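PDB 3TY1: hypothetical aldose 1-epimerase from Klebsiella pneumoniae subsp. pneumoniae MGH 78578, which probably binds carbohydrate and may interconvert the anomers of a sugar, although neither its substrate nor its activity is established. Local coordinates for residues A[79-84]-A[349-354]; A[216-221]-A[275-280]; A[221-226]-A[247-252]; A[233-238]-A[260-265]. All blocks are in the same frame, centred on the assembly; numbering follows the deposited sequence.

Contact 1: residues A[79-84]-A[349-354]; sequences SRMGWD and YTLLHD
Two antiparallel sheets of the beta supersandwich, the fold of the galactose mutarotase relatives, are packed against each other here, strand 79-81 lying at the margin of one and strand 342-352 well inside the other. The axes of the short strand segments approach to 8.0 Å with their N-to-C directions 156° apart, a spacing for packed sheets rather than for neighbours within a sheet, so side chains make the joint. Met-81, a selenomethionine, carries most of it. Its CG stands anti to the carbonyl carbon (chi1 -57°) and the chain runs straight on, delivering the methyl CE to 3.3 Å from the backbone N of Leu-351. The same methyl rests 3.6 Å from Leu-351 CB. Leu-351, with CG anti to its own N (chi1 -166°), reaches back in the opposite direction until its CD1 lies 3.6 Å from Met-81 CG, so that each side chain lies along the other's flank. A long unbranched chain suits a position that must reach across to another sheet. At Ser-79 a water bridges the segments, held 2.7 Å from Ser-79 OG and donating to the carbonyl O of Leu-352. Arg-80 turns away and grips Asp-84 end-on, NH1 to OD1 at 2.9 Å and NH2 to OD2, approaching from above the carboxylate plane; its NE bonds Thr-216 O. Strand 79-81 pairs with strand 70-76, and Met-81 also touches Phe-190 and Phe-214. Strand 342-352 runs between strands 189-198 and 285-291, and Asp-354 then N-caps helix 355-369 by accepting from Gln-357 N.

Contact 2: residues A[216-221]-A[275-280]; sequences TPILEE and AAVVNK
The irregular segment 216-221, kinked by a cis peptide before Pro-217, crosses the end of strand 272-278 with end-to-end directions 67° apart, and comes nearest where the CA atoms of Ile-218 and Asn-279 are 4.9 Å apart. Glu-220 makes the polar link: its CG occupies the crowded position between N and carbonyl carbon, and the extended chain brings OE2 to 2.8 Å from Lys-280 N, which donates to the anti lone pair at 161°. This carboxylate lies alongside the Asn-279 amide, their planes 7° apart. A water ties the two segments together again, donating to Pro-217 O and accepting from Asn-279 ND2 at 2.8 Å, with a weak bond to Glu-220 OE1. Deeper in, the branched apolar chains cross obliquely, Ile-218 CG2 resting 3.8 Å from Val-277 CG2. Lys-280 packs with its CB 3.4 Å from Glu-220 OE2, and its long chain suits an exposed position. Asn-279 also bonds Asp-283 OD1 through ND2 and receives from Lys-284 N at OD1. Strands 272-278 and 285-291 are consecutive antiparallel neighbours, so the arrangement is the start of a beta-hairpin connection in the supersandwich, with the loop between strands 204-214 and 224-229 packed across its first strand.

Contact 3: residues A[221-226]-A[247-252]; sequences EGARFL and QTYQGP
Backbone hydrogen bonds zip the two segments together in opposite directions around a single bridge, Arg-224 with Thr-248. Gly-222 N donates to Tyr-249 O at 2.9 Å, Tyr-249 N to Ala-223 O at 2.8 Å, and Phe-225 N to Gln-247 O at 2.7 Å, this last from 38° above the carbonyl plane. Gly-222, at phi 87°, adopts a turn in which a side chain would press on the preceding carbonyl. The apolar part belongs to Tyr-249, whose ring turns its edge to the partner backbone, with Ala-223 C and Arg-224 N in its plane. Its CD2 meets the small Ala-223 CB at 3.8 Å, and farther out its OH comes to 3.7 Å from Phe-225 CB, the two aromatic chains crossing obliquely. That hydroxyl bonds Thr-313 OG1, so a buried polar tip is satisfied. Waters close both ends: one receives from Gly-251 N and gives to Glu-221 OE1 at 2.8 Å, the other receives from Gln-247 NE2 and gives to Phe-225 O at 2.7 Å. Gly-251 lets the extended Glu-221 chain lie close, CB at 3.6 Å from Gly-251 N. Strand 224-229 ends the large sheet within this chain, pairing on its other side with strand 272-278. Arg-224 salt-bridges Glu-362 of helix 355-369, while Phe-225 packs on Leu-298 and Ile-315 of the neighbouring sheet.

Contact 4: residues A[233-238]-A[260-265]; sequences SPFNDY and VFNIQP
The ring of Phe-235 stacks with that of Tyr-323, meets the His-124 ring with planes at about 65°, and takes Asn-262 OD1 at its edge, in plane, 3.6 Å from Phe-235 CD1; ring and amide planes stand 61° apart. Phe-261 presents the edge of its own ring to Ser-233 O, and its CD1 reaches Pro-234 CA at 3.7 Å. Phe-235, CG anti to its N (chi1 -172°), runs alongside Val-260, CB to CB at 3.6 Å, the beta-branched valine packing its CB and CG1 along the base of the aromatic side chain. The backbones form a short antiparallel ladder. Ser-233 and Asn-262 form the hydrogen-bonded pair, with Asn-262 N giving to Ser-233 O at 2.8 Å and Ser-233 N returning to Asn-262 O at 3.1 Å. Pro-234 falls opposite Phe-261 in the non-hydrogen-bonded pair, where its missing N-H costs nothing toward this partner, and Phe-235 N resumes bonding to Val-260 O at 2.9 Å. Ser-233 and Asn-262 point to the same face, where one water links Ser-233 OG, Pro-234 O and Asn-262 ND2, and a second links Ser-233 OG to Asn-262 O. Short polar side chains suit such water-binding positions; Pro-234 and Phe-261 make the apolar face. Strand 231-234 lies between strand 259-265 and the parallel strand 375-376. Strand 259-265 continues the sheet to strand 297-304, and its Ile-263 packs on Phe-225 of strand 224-229.

Contacts 1 and 4 are buried, whereas contacts 2 and 3 reach the surface and use more exposed side chains. Contact 1 joins two different sheets through apolar chains and a water; contact 4 is ladder pairing within one sheet. Contacts 2 and 3 share Glu-221 and are stitched together because strands 272-278 and 224-229 are neighbours: Val-278 O and Arg-224 N lie 2.9 Å apart. Contact 2 combines a carboxylate-to-backbone bond, a bridging water and Ile-Val packing at the start of a hairpin, contact 3 main-chain bonds at a sheet margin. Arg-80 links contact 1 to contact 2 at Thr-216, and Phe-225 touches Ile-263 between contacts 3 and 4; contacts 1 and 4 do not touch.

Contact 1: residues A[79-84]-A[349-354]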
loop_
_atom_site.group_PDB
_atom_site.type_symbol
_atom_site.label_atom_id
_atom_site.label_comp_id
_atom_site.label_asym_id
_atom_site.label_seq_id
_atom_site.Cartn_x
_atom_site.Cartn_y
_atom_site.Cartn_z
ATOM N N SER A 79 27.473 -19.814 15.386
ATOM C CA SER A 79 26.711 -18.751 16.033
ATOM C C SER A 79 25.954 -17.963 14.961
ATOM O O SER A 79 25.866 -18.380 13.785
ATOM C CB SER A 79 27.673 -17.861 16.858
ATOM O OG SER A 79 27.005 -16.851 17.621
ATOM N N ARG A 80 25.396 -16.837 15.368
ATOM C CA ARG A 80 24.677 -15.967 14.443
ATOM C C ARG A 80 24.509 -14.597 15.007
ATOM O O ARG A 80 24.556 -14.421 16.220
ATOM C CB ARG A 80 23.270 -16.494 14.137
ATOM C CG ARG A 80 22.285 -16.367 15.261
ATOM C CD ARG A 80 20.815 -16.500 14.833
ATOM N NE ARG A 80 20.024 -16.230 16.044
ATOM C CZ ARG A 80 18.690 -16.221 16.136
ATOM N NH1 ARG A 80 17.915 -16.421 15.079
ATOM N NH2 ARG A 80 18.133 -15.979 17.315
HETATM N N MSE A 81 24.275 -13.642 14.105
HETATM C CA MSE A 81 23.822 -12.323 14.465
HETATM C C MSE A 81 22.380 -12.284 13.967
HETATM O O MSE A 81 22.105 -12.422 12.763
HETATM C CB MSE A 81 24.633 -11.210 13.782
HETATM C CG MSE A 81 26.147 -11.238 14.026
HETATM SE SE MSE A 81 26.918 -9.650 13.144
HETATM C CE MSE A 81 28.697 -10.262 13.360
ATOM N N GLY A 82 21.455 -12.116 14.887
ATOM C CA GLY A 82 20.046 -12.044 14.526
ATOM C C GLY A 82 19.202 -12.450 15.689
ATOM O O GLY A 82 19.724 -12.783 16.800
ATOM N N TRP A 83 17.901 -12.473 15.432
ATOM C CA TRP A 83 16.907 -12.796 16.465
ATOM C C TRP A 83 15.648 -13.341 15.833
ATOM O O TRP A 83 15.487 -13.287 14.621
ATOM C CB TRP A 83 16.594 -11.552 17.302
ATOM C CG TRP A 83 15.937 -10.385 16.532
ATOM C CD1 TRP A 83 16.486 -9.632 15.559
ATOM C CD2 TRP A 83 14.618 -9.844 16.773
ATOM N NE1 TRP A 83 15.586 -8.676 15.133
ATOM C CE2 TRP A 83 14.430 -8.791 15.865
ATOM C CE3 TRP A 83 13.573 -10.181 17.665
ATOM C CZ2 TRP A 83 13.223 -8.038 15.807
ATOM C CZ3 TRP A 83 12.384 -9.459 17.613
ATOM C CH2 TRP A 83 12.218 -8.383 16.695
ATOM N N ASP A 84 14.776 -13.888 16.672
ATOM C CA ASP A 84 13.548 -14.523 16.230
ATOM C C ASP A 84 12.368 -13.661 16.621
ATOM O O ASP A 84 11.987 -13.602 17.781
ATOM C CB ASP A 84 13.443 -15.905 16.861
ATOM C CG ASP A 84 14.676 -16.737 16.586
ATOM O OD1 ASP A 84 15.033 -16.860 15.401
ATOM O OD2 ASP A 84 15.312 -17.199 17.552
ATOM N N TYR A 349 31.346 -5.094 11.474
ATOM C CA TYR A 349 30.661 -6.073 12.320
ATOM C C TYR A 349 31.472 -7.361 12.335
ATOM O O TYR A 349 31.861 -7.885 11.264
ATOM C CB TYR A 349 29.286 -6.381 11.732
ATOM C CG TYR A 349 28.289 -5.271 11.800
ATOM C CD1 TYR A 349 28.367 -4.153 10.942
ATOM C CD2 TYR A 349 27.259 -5.309 12.730
ATOM C CE1 TYR A 349 27.428 -3.107 11.027
ATOM C CE2 TYR A 349 26.307 -4.274 12.820
ATOM C CZ TYR A 349 26.412 -3.175 11.964
ATOM O OH TYR A 349 25.469 -2.175 12.061
ATOM N N THR A 350 31.793 -7.847 13.535
ATOM C CA THR A 350 32.604 -9.025 13.656
ATOM C C THR A 350 31.875 -10.053 14.509
ATOM O O THR A 350 31.437 -9.760 15.639
ATOM C CB THR A 350 33.973 -8.725 14.290
ATOM O OG1 THR A 350 34.610 -7.634 13.601
ATOM C CG2 THR A 350 34.879 -9.976 14.266
ATOM N N LEU A 351 31.799 -11.265 13.995
ATOM C CA LEU A 351 31.242 -12.388 14.728
ATOM C C LEU A 351 32.419 -13.035 15.497
ATOM O O LEU A 351 33.351 -13.631 14.920
ATOM C CB LEU A 351 30.545 -13.370 13.775
ATOM C CG LEU A 351 29.638 -14.416 14.473
ATOM C CD1 LEU A 351 28.548 -13.689 15.256
ATOM C CD2 LEU A 351 29.015 -15.388 13.484
ATOM N N LEU A 352 32.368 -12.883 16.814
ATOM C CA LEU A 352 33.406 -13.346 17.722
ATOM C C LEU A 352 33.036 -14.773 18.105
ATOM O O LEU A 352 31.909 -15.042 18.577
ATOM C CB LEU A 352 33.454 -12.409 18.941
ATOM C CG LEU A 352 33.494 -10.869 18.698
ATOM C CD1 LEU A 352 33.288 -10.119 20.002
ATOM C CD2 LEU A 352 34.783 -10.421 17.989
ATOM N N HIS A 353 33.926 -15.726 17.822
ATOM C CA HIS A 353 33.562 -17.157 17.979
ATOM C C HIS A 353 34.544 -17.943 18.847
ATOM O O HIS A 353 34.542 -19.161 18.815
ATOM C CB HIS A 353 33.357 -17.820 16.613
ATOM C CG HIS A 353 34.546 -17.739 15.694
ATOM N ND1 HIS A 353 35.533 -18.698 15.664
ATOM C CD2 HIS A 353 34.895 -16.813 14.766
ATOM C CE1 HIS A 353 36.445 -18.361 14.761
ATOM N NE2 HIS A 353 36.083 -17.215 14.205
ATOM N N ASP A 354 35.411 -17.254 19.582
ATOM C CA ASP A 354 36.199 -17.916 20.625
ATOM C C ASP A 354 36.608 -16.921 21.718
ATOM O O ASP A 354 36.443 -15.709 21.555
ATOM C CB ASP A 354 37.371 -18.748 20.055
ATOM C CG ASP A 354 38.460 -17.904 19.402
ATOM O OD1 ASP A 354 38.618 -16.715 19.747
ATOM O OD2 ASP A 354 39.186 -18.459 18.547
HETATM O O HOH W 1 29.227 -15.286 17.917
#

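Contact 2: residues A[216-221]-A[275-280]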
loop_
_atom_site.group_PDB
_atom_site.type_symbol
_atom_site.label_atom_id
_atom_site.label_comp_id
_atom_site.label_asym_id
_atom_site.label_seq_id
_atom_site.Cartn_x
_atom_site.Cartn_y
_atom_site.Cartn_z
ATOM N N THR A 216 19.713 -14.878 20.807
ATOM C CA THR A 216 20.444 -16.117 21.078
ATOM C C THR A 216 21.221 -16.545 19.810
ATOM O O THR A 216 20.784 -16.244 18.706
ATOM C CB THR A 216 19.501 -17.265 21.544
ATOM O OG1 THR A 216 18.554 -17.545 20.516
ATOM C CG2 THR A 216 18.758 -16.877 22.809
ATOM N N PRO A 217 22.351 -17.259 19.951
ATOM C CA PRO A 217 23.021 -17.780 21.147
ATOM C C PRO A 217 23.959 -16.826 21.854
ATOM O O PRO A 217 24.604 -17.234 22.823
ATOM C CB PRO A 217 23.853 -18.934 20.595
ATOM C CG PRO A 217 24.199 -18.490 19.187
ATOM C CD PRO A 217 23.080 -17.626 18.710
ATOM N N ILE A 218 24.099 -15.595 21.368
ATOM C CA ILE A 218 24.968 -14.605 22.035
ATOM C C ILE A 218 24.292 -14.076 23.281
ATOM O O ILE A 218 24.870 -14.091 24.362
ATOM C CB ILE A 218 25.352 -13.452 21.117
ATOM C CG1 ILE A 218 26.097 -13.987 19.875
ATOM C CG2 ILE A 218 26.233 -12.483 21.869
ATOM C CD1 ILE A 218 26.407 -12.929 18.811
ATOM N N LEU A 219 23.051 -13.623 23.127
ATOM C CA LEU A 219 22.273 -13.075 24.233
ATOM C C LEU A 219 21.761 -14.234 25.065
ATOM O O LEU A 219 21.317 -15.241 24.527
ATOM C CB LEU A 219 21.103 -12.208 23.741
ATOM C CG LEU A 219 20.343 -11.428 24.791
ATOM C CD1 LEU A 219 21.227 -10.386 25.457
ATOM C CD2 LEU A 219 19.120 -10.752 24.117
ATOM N N GLU A 220 21.905 -14.082 26.372
ATOM C CA GLU A 220 21.495 -15.036 27.389
ATOM C C GLU A 220 21.670 -14.342 28.738
ATOM O O GLU A 220 22.242 -13.250 28.814
ATOM C CB GLU A 220 22.363 -16.297 27.349
ATOM C CG GLU A 220 23.880 -16.045 27.550
ATOM C CD GLU A 220 24.730 -17.288 27.424
ATOM O OE1 GLU A 220 24.211 -18.334 27.011
ATOM O OE2 GLU A 220 25.939 -17.208 27.747
ATOM N N GLU A 221 21.125 -14.952 29.775
ATOM C CA GLU A 221 21.367 -14.529 31.154
ATOM C C GLU A 221 22.880 -14.483 31.396
ATOM O O GLU A 221 23.583 -15.460 31.131
ATOM C CB GLU A 221 20.745 -15.528 32.136
ATOM C CG GLU A 221 20.785 -15.061 33.569
ATOM C CD GLU A 221 19.986 -15.967 34.485
ATOM O OE1 GLU A 221 18.763 -16.153 34.267
ATOM O OE2 GLU A 221 20.573 -16.484 35.437
ATOM N N ALA A 275 31.810 -1.396 20.209
ATOM C CA ALA A 275 30.810 -1.880 21.149
ATOM C C ALA A 275 30.524 -3.342 20.848
ATOM O O ALA A 275 30.625 -3.793 19.673
ATOM C CB ALA A 275 29.543 -1.045 21.030
ATOM N N ALA A 276 30.126 -4.081 21.865
ATOM C CA ALA A 276 29.929 -5.528 21.682
ATOM C C ALA A 276 28.956 -6.146 22.699
ATOM O O ALA A 276 28.759 -5.606 23.799
ATOM C CB ALA A 276 31.303 -6.231 21.768
ATOM N N VAL A 277 28.332 -7.246 22.293
ATOM C CA VAL A 277 27.574 -8.098 23.164
ATOM C C VAL A 277 28.286 -9.445 23.156
ATOM O O VAL A 277 28.678 -9.960 22.112
ATOM C CB VAL A 277 26.094 -8.214 22.799
ATOM C CG1 VAL A 277 25.885 -8.627 21.329
ATOM C CG2 VAL A 277 25.418 -9.229 23.739
ATOM N N VAL A 278 28.517 -9.983 24.343
ATOM C CA VAL A 278 29.223 -11.236 24.491
ATOM C C VAL A 278 28.422 -12.125 25.436
ATOM O O VAL A 278 27.696 -11.639 26.307
ATOM C CB VAL A 278 30.657 -11.002 24.979
ATOM C CG1 VAL A 278 31.405 -10.047 24.034
ATOM C CG2 VAL A 278 30.682 -10.467 26.432
ATOM N N ASN A 279 28.519 -13.429 25.230
ATOM C CA ASN A 279 27.803 -14.369 26.069
ATOM C C ASN A 279 28.443 -14.448 27.474
ATOM O O ASN A 279 29.458 -13.811 27.726
ATOM C CB ASN A 279 27.646 -15.696 25.351
ATOM C CG ASN A 279 28.926 -16.504 25.236
ATOM O OD1 ASN A 279 30.038 -16.048 25.558
ATOM N ND2 ASN A 279 28.764 -17.748 24.785
ATOM N N LYS A 280 27.841 -15.207 28.369
ATOM C CA LYS A 280 28.300 -15.285 29.765
ATOM C C LYS A 280 29.697 -15.906 29.903
ATOM O O LYS A 280 30.532 -15.417 30.689
ATOM C CB LYS A 280 27.275 -16.060 30.606
ATOM C CG LYS A 280 27.522 -16.048 32.126
ATOM C CD LYS A 280 26.591 -17.032 32.809
ATOM C CE LYS A 280 27.021 -17.280 34.260
ATOM N NZ LYS A 280 26.912 -16.034 35.067
HETATM O O HOH W 2 26.188 -18.794 24.307
#

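Contact 3: residues A[221-226]-A[247-252]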
loop_
_atom_site.group_PDB
_atom_site.type_symbol
_atom_site.label_atom_id
_atom_site.label_comp_id
_atom_site.label_asym_id
_atom_site.label_seq_id
_atom_site.Cartn_x
_atom_site.Cartn_y
_atom_site.Cartn_z
ATOM N N GLU A 221 21.125 -14.952 29.775
ATOM C CA GLU A 221 21.367 -14.529 31.154
ATOM C C GLU A 221 22.880 -14.483 31.396
ATOM O O GLU A 221 23.583 -15.460 31.131
ATOM C CB GLU A 221 20.745 -15.528 32.136
ATOM C CG GLU A 221 20.785 -15.061 33.569
ATOM C CD GLU A 221 19.986 -15.967 34.485
ATOM O OE1 GLU A 221 18.763 -16.153 34.267
ATOM O OE2 GLU A 221 20.573 -16.484 35.437
ATOM N N GLY A 222 23.370 -13.351 31.891
ATOM C CA GLY A 222 24.786 -13.200 32.206
ATOM C C GLY A 222 25.610 -12.738 31.013
ATOM O O GLY A 222 26.816 -12.552 31.133
ATOM N N ALA A 223 24.976 -12.535 29.865
ATOM C CA ALA A 223 25.672 -11.918 28.724
ATOM C C ALA A 223 25.968 -10.503 29.139
ATOM O O ALA A 223 25.311 -9.961 30.052
ATOM C CB ALA A 223 24.773 -11.903 27.450
ATOM N N ARG A 224 26.908 -9.889 28.436
ATOM C CA ARG A 224 27.408 -8.579 28.802
ATOM C C ARG A 224 27.439 -7.647 27.603
ATOM O O ARG A 224 27.645 -8.097 26.467
ATOM C CB ARG A 224 28.827 -8.698 29.422
ATOM C CG ARG A 224 28.830 -9.388 30.772
ATOM C CD ARG A 224 30.173 -9.419 31.443
ATOM N NE ARG A 224 31.155 -10.112 30.621
ATOM C CZ ARG A 224 32.333 -9.636 30.203
ATOM N NH1 ARG A 224 32.767 -8.418 30.524
ATOM N NH2 ARG A 224 33.108 -10.416 29.461
ATOM N N PHE A 225 27.202 -6.366 27.868
ATOM C CA PHE A 225 27.346 -5.313 26.882
ATOM C C PHE A 225 28.636 -4.601 27.210
ATOM O O PHE A 225 28.827 -4.153 28.348
ATOM C CB PHE A 225 26.185 -4.319 26.885
ATOM C CG PHE A 225 26.403 -3.161 25.969
ATOM C CD1 PHE A 225 26.420 -3.338 24.602
ATOM C CD2 PHE A 225 26.640 -1.895 26.471
ATOM C CE1 PHE A 225 26.650 -2.246 23.745
ATOM C CE2 PHE A 225 26.859 -0.808 25.613
ATOM C CZ PHE A 225 26.859 -0.993 24.266
ATOM N N LEU A 226 29.516 -4.492 26.214
ATOM C CA LEU A 226 30.828 -3.875 26.388
ATOM C C LEU A 226 30.913 -2.617 25.528
ATOM O O LEU A 226 30.596 -2.635 24.352
ATOM C CB LEU A 226 31.939 -4.851 25.964
ATOM C CG LEU A 226 31.880 -6.302 26.457
ATOM C CD1 LEU A 226 32.966 -7.184 25.844
ATOM C CD2 LEU A 226 31.865 -6.357 27.984
ATOM N N GLN A 247 25.624 -3.105 32.087
ATOM C CA GLN A 247 26.558 -3.983 31.396
ATOM C C GLN A 247 26.097 -5.445 31.297
ATOM O O GLN A 247 26.712 -6.190 30.559
ATOM C CB GLN A 247 27.927 -3.989 32.091
ATOM C CG GLN A 247 28.616 -2.618 32.175
ATOM C CD GLN A 247 29.848 -2.591 33.098
ATOM O OE1 GLN A 247 29.728 -2.489 34.334
ATOM N NE2 GLN A 247 31.031 -2.631 32.498
ATOM N N THR A 248 25.080 -5.856 32.057
ATOM C CA THR A 248 24.729 -7.269 32.197
ATOM C C THR A 248 23.290 -7.488 31.775
ATOM O O THR A 248 22.416 -6.681 32.076
ATOM C CB THR A 248 24.971 -7.748 33.647
ATOM O OG1 THR A 248 26.355 -7.516 33.982
ATOM C CG2 THR A 248 24.677 -9.232 33.810
ATOM N N TYR A 249 23.053 -8.580 31.053
ATOM C CA TYR A 249 21.710 -8.930 30.584
ATOM C C TYR A 249 21.064 -9.995 31.467
ATOM O O TYR A 249 21.732 -10.919 31.953
ATOM C CB TYR A 249 21.754 -9.441 29.124
ATOM C CG TYR A 249 22.160 -8.422 28.087
ATOM C CD1 TYR A 249 21.219 -7.571 27.497
ATOM C CD2 TYR A 249 23.474 -8.326 27.657
ATOM C CE1 TYR A 249 21.586 -6.636 26.558
ATOM C CE2 TYR A 249 23.846 -7.413 26.653
ATOM C CZ TYR A 249 22.900 -6.568 26.115
ATOM O OH TYR A 249 23.261 -5.666 25.146
ATOM N N GLN A 250 19.750 -9.860 31.650
ATOM C CA GLN A 250 18.914 -10.880 32.271
ATOM C C GLN A 250 18.564 -11.959 31.229
ATOM O O GLN A 250 18.730 -11.765 30.027
ATOM C CB GLN A 250 17.599 -10.262 32.771
ATOM C CG GLN A 250 17.758 -9.203 33.874
ATOM C CD GLN A 250 16.427 -8.575 34.316
ATOM O OE1 GLN A 250 15.349 -9.140 34.132
ATOM N NE2 GLN A 250 16.511 -7.402 34.900
ATOM N N GLY A 251 18.065 -13.092 31.727
ATOM C CA GLY A 251 17.509 -14.150 30.897
ATOM C C GLY A 251 16.145 -13.651 30.398
ATOM O O GLY A 251 15.710 -12.546 30.777
ATOM N N PRO A 252 15.455 -14.459 29.564
ATOM C CA PRO A 252 14.122 -14.072 29.064
ATOM C C PRO A 252 13.147 -13.850 30.212
ATOM O O PRO A 252 12.956 -14.747 31.018
ATOM C CB PRO A 252 13.710 -15.267 28.207
ATOM C CG PRO A 252 15.018 -15.912 27.802
ATOM C CD PRO A 252 15.933 -15.718 28.954
HETATM O O HOH W 3 17.662 -13.617 34.402
HETATM O O HOH W 4 30.808 -3.479 30.110
#

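Contact 4: residues A[233-238]-A[260-265]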
loop_
_atom_site.group_PDB
_atom_site.type_symbol
_atom_site.label_atom_id
_atom_site.label_comp_id
_atom_site.label_asym_id
_atom_site.label_seq_id
_atom_site.Cartn_x
_atom_site.Cartn_y
_atom_site.Cartn_z
ATOM N N SER A 233 22.710 7.140 30.494
ATOM C CA SER A 233 21.480 7.525 31.172
ATOM C C SER A 233 20.282 6.751 30.665
ATOM O O SER A 233 20.253 6.301 29.501
ATOM C CB SER A 233 21.227 9.024 31.023
ATOM O OG SER A 233 21.216 9.406 29.672
ATOM N N PRO A 234 19.293 6.534 31.537
ATOM C CA PRO A 234 18.145 5.780 31.062
ATOM C C PRO A 234 17.302 6.615 30.114
ATOM O O PRO A 234 17.223 7.828 30.283
ATOM C CB PRO A 234 17.376 5.478 32.350
ATOM C CG PRO A 234 17.685 6.568 33.230
ATOM C CD PRO A 234 19.096 6.984 32.919
ATOM N N PHE A 235 16.674 5.946 29.133
ATOM C CA PHE A 235 15.810 6.599 28.134
ATOM C C PHE A 235 14.551 7.229 28.759
ATOM O O PHE A 235 14.105 8.296 28.319
ATOM C CB PHE A 235 15.418 5.563 27.057
ATOM C CG PHE A 235 14.706 6.142 25.884
ATOM C CD1 PHE A 235 15.423 6.600 24.770
ATOM C CD2 PHE A 235 13.306 6.208 25.863
ATOM C CE1 PHE A 235 14.751 7.113 23.643
ATOM C CE2 PHE A 235 12.633 6.714 24.761
ATOM C CZ PHE A 235 13.351 7.178 23.651
ATOM N N ASN A 236 14.003 6.553 29.771
ATOM C CA ASN A 236 12.803 6.985 30.512
ATOM C C ASN A 236 12.882 6.495 31.968
ATOM O O ASN A 236 13.872 5.869 32.371
ATOM C CB ASN A 236 11.540 6.473 29.795
ATOM C CG ASN A 236 11.508 4.931 29.629
ATOM O OD1 ASN A 236 12.279 4.203 30.251
ATOM N ND2 ASN A 236 10.596 4.448 28.795
ATOM N N ASP A 237 11.846 6.779 32.755
ATOM C CA ASP A 237 11.805 6.406 34.164
ATOM C C ASP A 237 11.867 4.903 34.395
ATOM O O ASP A 237 12.515 4.436 35.341
ATOM C CB ASP A 237 10.537 6.989 34.831
ATOM C CG ASP A 237 10.615 8.518 35.032
ATOM O OD1 ASP A 237 11.728 9.102 35.089
ATOM O OD2 ASP A 237 9.541 9.144 35.136
ATOM N N TYR A 238 11.252 4.151 33.493
ATOM C CA TYR A 238 11.221 2.717 33.611
ATOM C C TYR A 238 12.615 2.137 33.530
ATOM O O TYR A 238 12.896 1.184 34.235
ATOM C CB TYR A 238 10.320 2.105 32.549
ATOM C CG TYR A 238 10.228 0.608 32.630
ATOM C CD1 TYR A 238 9.501 -0.008 33.653
ATOM C CD2 TYR A 238 10.838 -0.209 31.667
ATOM C CE1 TYR A 238 9.406 -1.406 33.740
ATOM C CE2 TYR A 238 10.749 -1.602 31.753
ATOM C CZ TYR A 238 10.017 -2.193 32.789
ATOM O OH TYR A 238 9.925 -3.562 32.863
ATOM N N VAL A 260 15.881 0.976 27.685
ATOM C CA VAL A 260 16.764 1.600 26.723
ATOM C C VAL A 260 17.654 2.584 27.458
ATOM O O VAL A 260 17.189 3.193 28.414
ATOM C CB VAL A 260 15.957 2.303 25.633
ATOM C CG1 VAL A 260 16.890 3.064 24.697
ATOM C CG2 VAL A 260 15.155 1.238 24.853
ATOM N N PHE A 261 18.925 2.692 27.015
ATOM C CA PHE A 261 19.907 3.595 27.605
ATOM C C PHE A 261 20.574 4.398 26.512
ATOM O O PHE A 261 20.894 3.874 25.399
ATOM C CB PHE A 261 20.931 2.821 28.440
ATOM C CG PHE A 261 20.298 2.036 29.562
ATOM C CD1 PHE A 261 20.019 2.649 30.781
ATOM C CD2 PHE A 261 19.917 0.716 29.379
ATOM C CE1 PHE A 261 19.385 1.941 31.806
ATOM C CE2 PHE A 261 19.294 0.002 30.400
ATOM C CZ PHE A 261 19.045 0.616 31.618
ATOM N N ASN A 262 20.747 5.676 26.815
ATOM C CA ASN A 262 21.399 6.605 25.922
ATOM C C ASN A 262 22.835 6.787 26.334
ATOM O O ASN A 262 23.083 7.210 27.458
ATOM C CB ASN A 262 20.674 7.926 25.956
ATOM C CG ASN A 262 19.265 7.829 25.427
ATOM O OD1 ASN A 262 19.001 7.139 24.431
ATOM N ND2 ASN A 262 18.349 8.563 26.069
ATOM N N ILE A 263 23.751 6.538 25.404
ATOM C CA ILE A 263 25.187 6.520 25.657
ATOM C C ILE A 263 25.944 7.576 24.857
ATOM O O ILE A 263 25.607 7.853 23.703
ATOM C CB ILE A 263 25.790 5.135 25.309
ATOM C CG1 ILE A 263 25.304 4.079 26.320
ATOM C CG2 ILE A 263 27.377 5.213 25.249
ATOM C CD1 ILE A 263 25.404 2.609 25.875
ATOM N N GLN A 264 26.935 8.186 25.522
ATOM C CA GLN A 264 27.904 9.052 24.857
ATOM C C GLN A 264 29.205 8.253 24.818
ATOM O O GLN A 264 29.903 8.091 25.841
ATOM C CB GLN A 264 28.055 10.412 25.539
ATOM C CG GLN A 264 27.561 11.564 24.656
ATOM C CD GLN A 264 28.341 11.667 23.333
ATOM O OE1 GLN A 264 29.519 11.284 23.251
ATOM N NE2 GLN A 264 27.682 12.186 22.299
ATOM N N PRO A 265 29.544 7.706 23.646
ATOM C CA PRO A 265 30.739 6.839 23.582
ATOM C C PRO A 265 32.076 7.588 23.580
ATOM O O PRO A 265 32.107 8.741 23.220
ATOM C CB PRO A 265 30.571 6.131 22.243
ATOM C CG PRO A 265 29.845 7.114 21.421
ATOM C CD PRO A 265 28.860 7.746 22.348
HETATM O O HOH W 5 18.646 9.639 28.715
HETATM O O HOH W 6 23.594 9.961 28.289
HETATM O O HOH W 7 13.421 2.345 28.450
#